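Local coordinates for protein pseudouridylate synthase RPUSD4, mitochondrial (Homo sapiens, PDB 5UBA) that catalyses the isomerization of uridine to pseudouridine in mitochondrial RNAs, including 16S rRNA, a modification needed to assemble a functional mitochondrial ribosome, at residues A[37-42]-A[88-93]; A[173-178]-A[198-203]. One frame throughout, in Å; residues are numbered along the deposited sequence.

Contact 1: residues A[37-42]-A[88-93]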
loop_
_atom_site.group_PDB
_atom_site.type_symbol
_atom_site.label_atom_id
_atom_site.label_comp_id
_atom_site.label_asym_id
_atom_site.label_seq_id
_atom_site.Cartn_x
_atom_site.Cartn_y
_atom_site.Cartn_z
ATOM N N VAL A 37 -3.376 -12.193 -15.119
ATOM C CA VAL A 37 -4.599 -11.416 -14.904
ATOM C C VAL A 37 -4.255 -10.381 -13.838
ATOM O O VAL A 37 -3.902 -10.744 -12.721
ATOM C CB VAL A 37 -5.765 -12.285 -14.411
ATOM C CG1 VAL A 37 -7.002 -11.422 -14.171
ATOM C CG2 VAL A 37 -6.086 -13.372 -15.439
ATOM N N VAL A 38 -4.387 -9.103 -14.184
ATOM C CA VAL A 38 -4.034 -8.033 -13.243
ATOM C C VAL A 38 -5.327 -7.388 -12.773
ATOM O O VAL A 38 -6.070 -6.853 -13.599
ATOM C CB VAL A 38 -3.091 -6.992 -13.865
ATOM C CG1 VAL A 38 -2.660 -5.992 -12.794
ATOM C CG2 VAL A 38 -1.902 -7.692 -14.505
ATOM N N ILE A 39 -5.559 -7.436 -11.469
ATOM C CA ILE A 39 -6.769 -6.889 -10.855
ATOM C C ILE A 39 -6.475 -5.593 -10.097
ATOM O O ILE A 39 -5.323 -5.235 -9.839
ATOM C CB ILE A 39 -7.468 -7.900 -9.929
ATOM C CG1 ILE A 39 -6.600 -8.269 -8.744
ATOM C CG2 ILE A 39 -7.881 -9.140 -10.709
ATOM C CD1 ILE A 39 -7.310 -9.095 -7.706
ATOM N N ASN A 40 -7.560 -4.916 -9.745
ATOM C CA ASN A 40 -7.562 -3.756 -8.892
ATOM C C ASN A 40 -8.138 -4.193 -7.552
ATOM O O ASN A 40 -9.373 -4.394 -7.404
ATOM C CB ASN A 40 -8.382 -2.660 -9.559
ATOM C CG ASN A 40 -8.549 -1.439 -8.689
ATOM O OD1 ASN A 40 -8.054 -1.391 -7.576
ATOM N ND2 ASN A 40 -9.258 -0.439 -9.211
ATOM N N LYS A 41 -7.266 -4.418 -6.574
ATOM C CA LYS A 41 -7.714 -4.963 -5.305
ATOM C C LYS A 41 -8.525 -3.909 -4.551
ATOM O O LYS A 41 -8.052 -2.798 -4.371
ATOM C CB LYS A 41 -6.561 -5.449 -4.411
ATOM C CG LYS A 41 -7.037 -6.287 -3.227
ATOM C CD LYS A 41 -5.971 -6.620 -2.202
ATOM C CE LYS A 41 -5.649 -5.502 -1.264
ATOM N NZ LYS A 41 -6.784 -4.947 -0.438
ATOM N N PRO A 42 -9.749 -4.252 -4.148
ATOM C CA PRO A 42 -10.524 -3.258 -3.387
ATOM C C PRO A 42 -10.049 -3.047 -1.963
ATOM O O PRO A 42 -9.415 -3.918 -1.344
ATOM C CB PRO A 42 -11.959 -3.817 -3.411
ATOM C CG PRO A 42 -11.821 -5.230 -3.742
ATOM C CD PRO A 42 -10.529 -5.454 -4.465
ATOM N N GLY A 88 -5.435 -1.384 -5.258
ATOM C CA GLY A 88 -4.791 -1.198 -6.529
ATOM C C GLY A 88 -4.126 -2.420 -7.124
ATOM O O GLY A 88 -4.613 -3.530 -6.986
ATOM N N VAL A 89 -3.000 -2.190 -7.811
ATOM C CA VAL A 89 -2.486 -3.177 -8.774
ATOM C C VAL A 89 -2.065 -4.478 -8.106
ATOM O O VAL A 89 -1.234 -4.505 -7.199
ATOM C CB VAL A 89 -1.259 -2.633 -9.561
ATOM C CG1 VAL A 89 -0.780 -3.694 -10.559
ATOM C CG2 VAL A 89 -1.584 -1.371 -10.326
ATOM N N MET A 90 -2.647 -5.576 -8.577
ATOM C CA MET A 90 -2.318 -6.903 -8.053
ATOM C C MET A 90 -2.291 -7.912 -9.206
ATOM O O MET A 90 -3.290 -8.102 -9.910
ATOM C CB MET A 90 -3.289 -7.324 -6.948
ATOM C CG MET A 90 -2.933 -8.648 -6.306
ATOM S SD MET A 90 -4.087 -9.006 -4.980
ATOM C CE MET A 90 -3.508 -10.635 -4.524
ATOM N N VAL A 91 -1.136 -8.561 -9.368
ATOM C CA VAL A 91 -0.867 -9.487 -10.457
ATOM C C VAL A 91 -1.145 -10.937 -10.016
ATOM O O VAL A 91 -0.672 -11.391 -8.982
ATOM C CB VAL A 91 0.615 -9.392 -10.903
ATOM C CG1 VAL A 91 0.912 -10.382 -12.008
ATOM C CG2 VAL A 91 0.965 -7.983 -11.343
ATOM N N LEU A 92 -1.945 -11.612 -10.829
ATOM C CA LEU A 92 -2.233 -13.033 -10.684
ATOM C C LEU A 92 -1.734 -13.739 -11.936
ATOM O O LEU A 92 -1.645 -13.143 -12.995
ATOM C CB LEU A 92 -3.749 -13.249 -10.582
ATOM C CG LEU A 92 -4.482 -12.454 -9.512
ATOM C CD1 LEU A 92 -5.998 -12.670 -9.588
ATOM C CD2 LEU A 92 -3.979 -12.822 -8.147
ATOM N N ALA A 93 -1.401 -15.030 -11.804
ATOM C CA ALA A 93 -0.939 -15.830 -12.935
ATOM C C ALA A 93 -1.749 -17.104 -13.120
ATOM O O ALA A 93 -2.101 -17.755 -12.141
ATOM C CB ALA A 93 0.508 -16.216 -12.751
#
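Neighbouring antiparallel strands in the four-stranded sheet of this RluA-family pseudouridine synthase domain meet here, Val-37 pairing with Leu-92 and Lys-41 with Gly-88. The short strand axes run 148° apart in direction and approach to 4.7 Å. Three hydrogen-bonded pairs supply six backbone bonds; in the middle one, Ile-39 N reaches Met-90 O at 2.8 Å.

On the face carrying Ile-39, Met-90 and Leu-92, the side chains of Ile-39 and Met-90 run alongside each other in the same direction, CG1 of the first 3.9 Å from CB of the second. Ile-39 holds CG1 between its backbone N and carbonyl carbon (chi1 64°), which leaves CG2 beside the N and facing Leu-92 CD1 at 4.2 Å. Helix 57-69 packs on this face, with Ile-57 against Ile-39 and Met-90 and Leu-64 against Leu-92. On the opposite face, which also carries Asn-40, the valines meet: Val-38 CG1 lies 3.7 Å from Val-89 CG1, and Leu-271 of strand 269-272 touches both, as well as Val-91.

At Gly-88 the chain turns a corner. With the positive phi of Gly-88 (108°), any side chain there would run into the carbonyl oxygen of the residue before it. Lys-41 crosses Met-90, CD lying 4.1 Å from SD, and bends at its last two torsions. This brings the amine close to Asp-83, the probable catalytic aspartate, and among backbone carbonyls: NZ bonds to Thr-86 O, Leu-45 O and Lys-84 O, and to Pro-42 O at 3.0 Å.

Contact 2: residues A[173-178]-A[198-203]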
loop_
_atom_site.group_PDB
_atom_site.type_symbol
_atom_site.label_atom_id
_atom_site.label_comp_id
_atom_site.label_asym_id
_atom_site.label_seq_id
_atom_site.Cartn_x
_atom_site.Cartn_y
_atom_site.Cartn_z
ATOM N N ALA A 173 15.401 -1.885 5.446
ATOM C CA ALA A 173 14.171 -1.285 4.921
ATOM C C ALA A 173 14.525 0.039 4.276
ATOM O O ALA A 173 15.123 0.908 4.915
ATOM C CB ALA A 173 13.172 -1.078 6.049
ATOM N N VAL A 174 14.157 0.191 3.004
ATOM C CA VAL A 174 14.462 1.368 2.225
ATOM C C VAL A 174 13.233 1.762 1.416
ATOM O O VAL A 174 12.701 0.971 0.632
ATOM C CB VAL A 174 15.605 1.074 1.266
ATOM C CG1 VAL A 174 15.913 2.280 0.406
ATOM C CG2 VAL A 174 16.820 0.610 2.063
ATOM N N THR A 175 12.820 3.012 1.598
ATOM C CA THR A 175 11.690 3.622 0.890
ATOM C C THR A 175 12.139 4.910 0.239
ATOM O O THR A 175 12.608 5.809 0.945
ATOM C CB THR A 175 10.584 3.969 1.902
ATOM O OG1 THR A 175 10.182 2.788 2.595
ATOM C CG2 THR A 175 9.384 4.599 1.209
ATOM N N GLN A 176 11.996 5.026 -1.074
ATOM C CA GLN A 176 12.198 6.294 -1.769
ATOM C C GLN A 176 10.872 7.028 -1.755
ATOM O O GLN A 176 9.812 6.398 -1.863
ATOM C CB GLN A 176 12.702 6.067 -3.195
ATOM C CG GLN A 176 14.059 5.379 -3.153
ATOM C CD GLN A 176 14.648 5.027 -4.497
ATOM O OE1 GLN A 176 14.121 5.374 -5.561
ATOM N NE2 GLN A 176 15.784 4.339 -4.451
ATOM N N TYR A 177 10.910 8.353 -1.669
ATOM C CA TYR A 177 9.683 9.148 -1.711
ATOM C C TYR A 177 9.854 10.450 -2.430
ATOM O O TYR A 177 10.950 10.990 -2.488
ATOM C CB TYR A 177 9.142 9.393 -0.311
ATOM C CG TYR A 177 9.960 10.389 0.477
ATOM C CD1 TYR A 177 11.060 9.989 1.227
ATOM C CD2 TYR A 177 9.623 11.737 0.458
ATOM C CE1 TYR A 177 11.819 10.923 1.937
ATOM C CE2 TYR A 177 10.360 12.668 1.177
ATOM C CZ TYR A 177 11.449 12.245 1.916
ATOM O OH TYR A 177 12.222 13.184 2.627
ATOM N N GLN A 178 8.749 10.954 -2.966
ATOM C CA GLN A 178 8.706 12.222 -3.663
ATOM C C GLN A 178 7.335 12.821 -3.458
ATOM O O GLN A 178 6.323 12.211 -3.850
ATOM C CB GLN A 178 8.917 11.974 -5.159
ATOM C CG GLN A 178 8.661 13.153 -6.067
ATOM C CD GLN A 178 9.693 14.220 -5.919
ATOM O OE1 GLN A 178 10.848 14.013 -6.287
ATOM N NE2 GLN A 178 9.292 15.378 -5.392
ATOM N N LYS A 198 7.103 -5.694 5.960
ATOM C CA LYS A 198 5.736 -5.469 6.429
ATOM C C LYS A 198 5.534 -4.056 6.983
ATOM O O LYS A 198 6.294 -3.592 7.855
ATOM C CB LYS A 198 5.431 -6.505 7.517
ATOM C CG LYS A 198 4.070 -6.378 8.193
ATOM C CD LYS A 198 2.937 -6.610 7.224
ATOM C CE LYS A 198 1.659 -6.957 7.970
ATOM N NZ LYS A 198 0.633 -7.358 6.981
ATOM N N HIS A 199 4.535 -3.361 6.440
ATOM C CA HIS A 199 4.170 -2.003 6.852
ATOM C C HIS A 199 5.267 -0.959 6.675
ATOM O O HIS A 199 5.196 0.113 7.255
ATOM C CB HIS A 199 3.627 -1.969 8.282
ATOM C CG HIS A 199 2.309 -2.641 8.430
ATOM N ND1 HIS A 199 1.718 -2.833 9.657
ATOM C CD2 HIS A 199 1.470 -3.172 7.514
ATOM C CE1 HIS A 199 0.558 -3.439 9.482
ATOM N NE2 HIS A 199 0.384 -3.660 8.193
ATOM N N GLN A 200 6.254 -1.227 5.818
ATOM C CA GLN A 200 7.384 -0.311 5.752
ATOM C C GLN A 200 6.993 1.089 5.319
ATOM O O GLN A 200 7.526 2.033 5.842
ATOM C CB GLN A 200 8.550 -0.855 4.924
ATOM C CG GLN A 200 8.474 -0.791 3.427
ATOM C CD GLN A 200 9.844 -1.081 2.826
ATOM O OE1 GLN A 200 10.289 -2.220 2.891
ATOM N NE2 GLN A 200 10.516 -0.070 2.259
ATOM N N LEU A 201 6.083 1.239 4.367
ATOM C CA LEU A 201 5.685 2.593 3.926
ATOM C C LEU A 201 5.037 3.387 5.046
ATOM O O LEU A 201 5.331 4.586 5.237
ATOM C CB LEU A 201 4.751 2.563 2.705
ATOM C CG LEU A 201 5.315 1.871 1.463
ATOM C CD1 LEU A 201 4.307 1.922 0.337
ATOM C CD2 LEU A 201 6.644 2.468 1.048
ATOM N N ARG A 202 4.139 2.728 5.763
ATOM C CA ARG A 202 3.445 3.364 6.872
ATOM C C ARG A 202 4.375 3.744 7.997
ATOM O O ARG A 202 4.268 4.842 8.546
ATOM C CB ARG A 202 2.312 2.464 7.363
ATOM C CG ARG A 202 1.219 2.292 6.334
ATOM C CD ARG A 202 0.335 1.117 6.667
ATOM N NE ARG A 202 -0.487 1.386 7.829
ATOM C CZ ARG A 202 -1.346 0.518 8.354
ATOM N NH1 ARG A 202 -1.494 -0.682 7.803
ATOM N NH2 ARG A 202 -2.061 0.850 9.425
ATOM N N VAL A 203 5.278 2.845 8.344
ATOM C CA VAL A 203 6.217 3.065 9.465
ATOM C C VAL A 203 7.259 4.103 9.065
ATOM O O VAL A 203 7.531 5.045 9.820
ATOM C CB VAL A 203 6.827 1.738 9.926
ATOM C CG1 VAL A 203 7.944 1.930 10.964
ATOM C CG2 VAL A 203 5.728 0.838 10.481
#
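The side-chain amide of Gln-200, at the first turn of helix 200-209, hydrogen-bonds to Thr-175 and Val-174 at the start of strand 175-182 in the synthase domain. Gln-200 NE2 gives a 151° bond to Thr-175 OG1 at 2.9 Å, the hydroxyl lying 15° out of the amide plane, and a weak, bent one to Val-174 O, also at 2.9 Å. CG of Gln-200 sits between the backbone N and carbonyl carbon (chi1 79°), and the chain then extends toward the strand. Across the amide, OE1 is held by Thr-195 OG1 and Ile-197 N; bonds at both ends should restrain its rotation. Thr-175 OG1 also bonds to His-204 ND1, one turn further along the helix.

Apolar contact lies alongside: Thr-175 CG2 presses on Leu-201 CD2 at 3.5 Å, closer than usual for two carbons. Thr-175 is turned with CG2 anti to its N and OG1 beside it, offering methyl to leucine and hydroxyl to amide.

An alanine in place of Gln-200 is likely to cost Thr-175 OG1 its amide donor and Ile-197 N its acceptor, and to open a gap between strand and helix. The chemistry suggests that one amide ties together strand start, helix start and the 195-197 loop, with Thr-175 adding a second polar and an apolar link.

Both contacts are buried and belong to the same pseudouridine synthase domain, yet they hold different elements: 37-42 with 88-93 joins two strands of one sheet, whereas 173-178 with 198-203 joins a strand of the mixed sheet to a helix. Their centres are 21 Å apart and their nearest atoms about 11 Å, so they do not touch. Contact 1 buries 500 Å² through repeated backbone bonds and aliphatic packing on two faces; contact 2 buries 187 Å² and relies mainly on one polar side chain, with a single apolar touch. Both approach Asp-83, the probable catalytic aspartate: the Lys-41 side chain comes within about 6 Å of its side chain, while segment 198-203 reaches it directly, Lys-198 NZ forming a salt bridge with Asp-83 OD1.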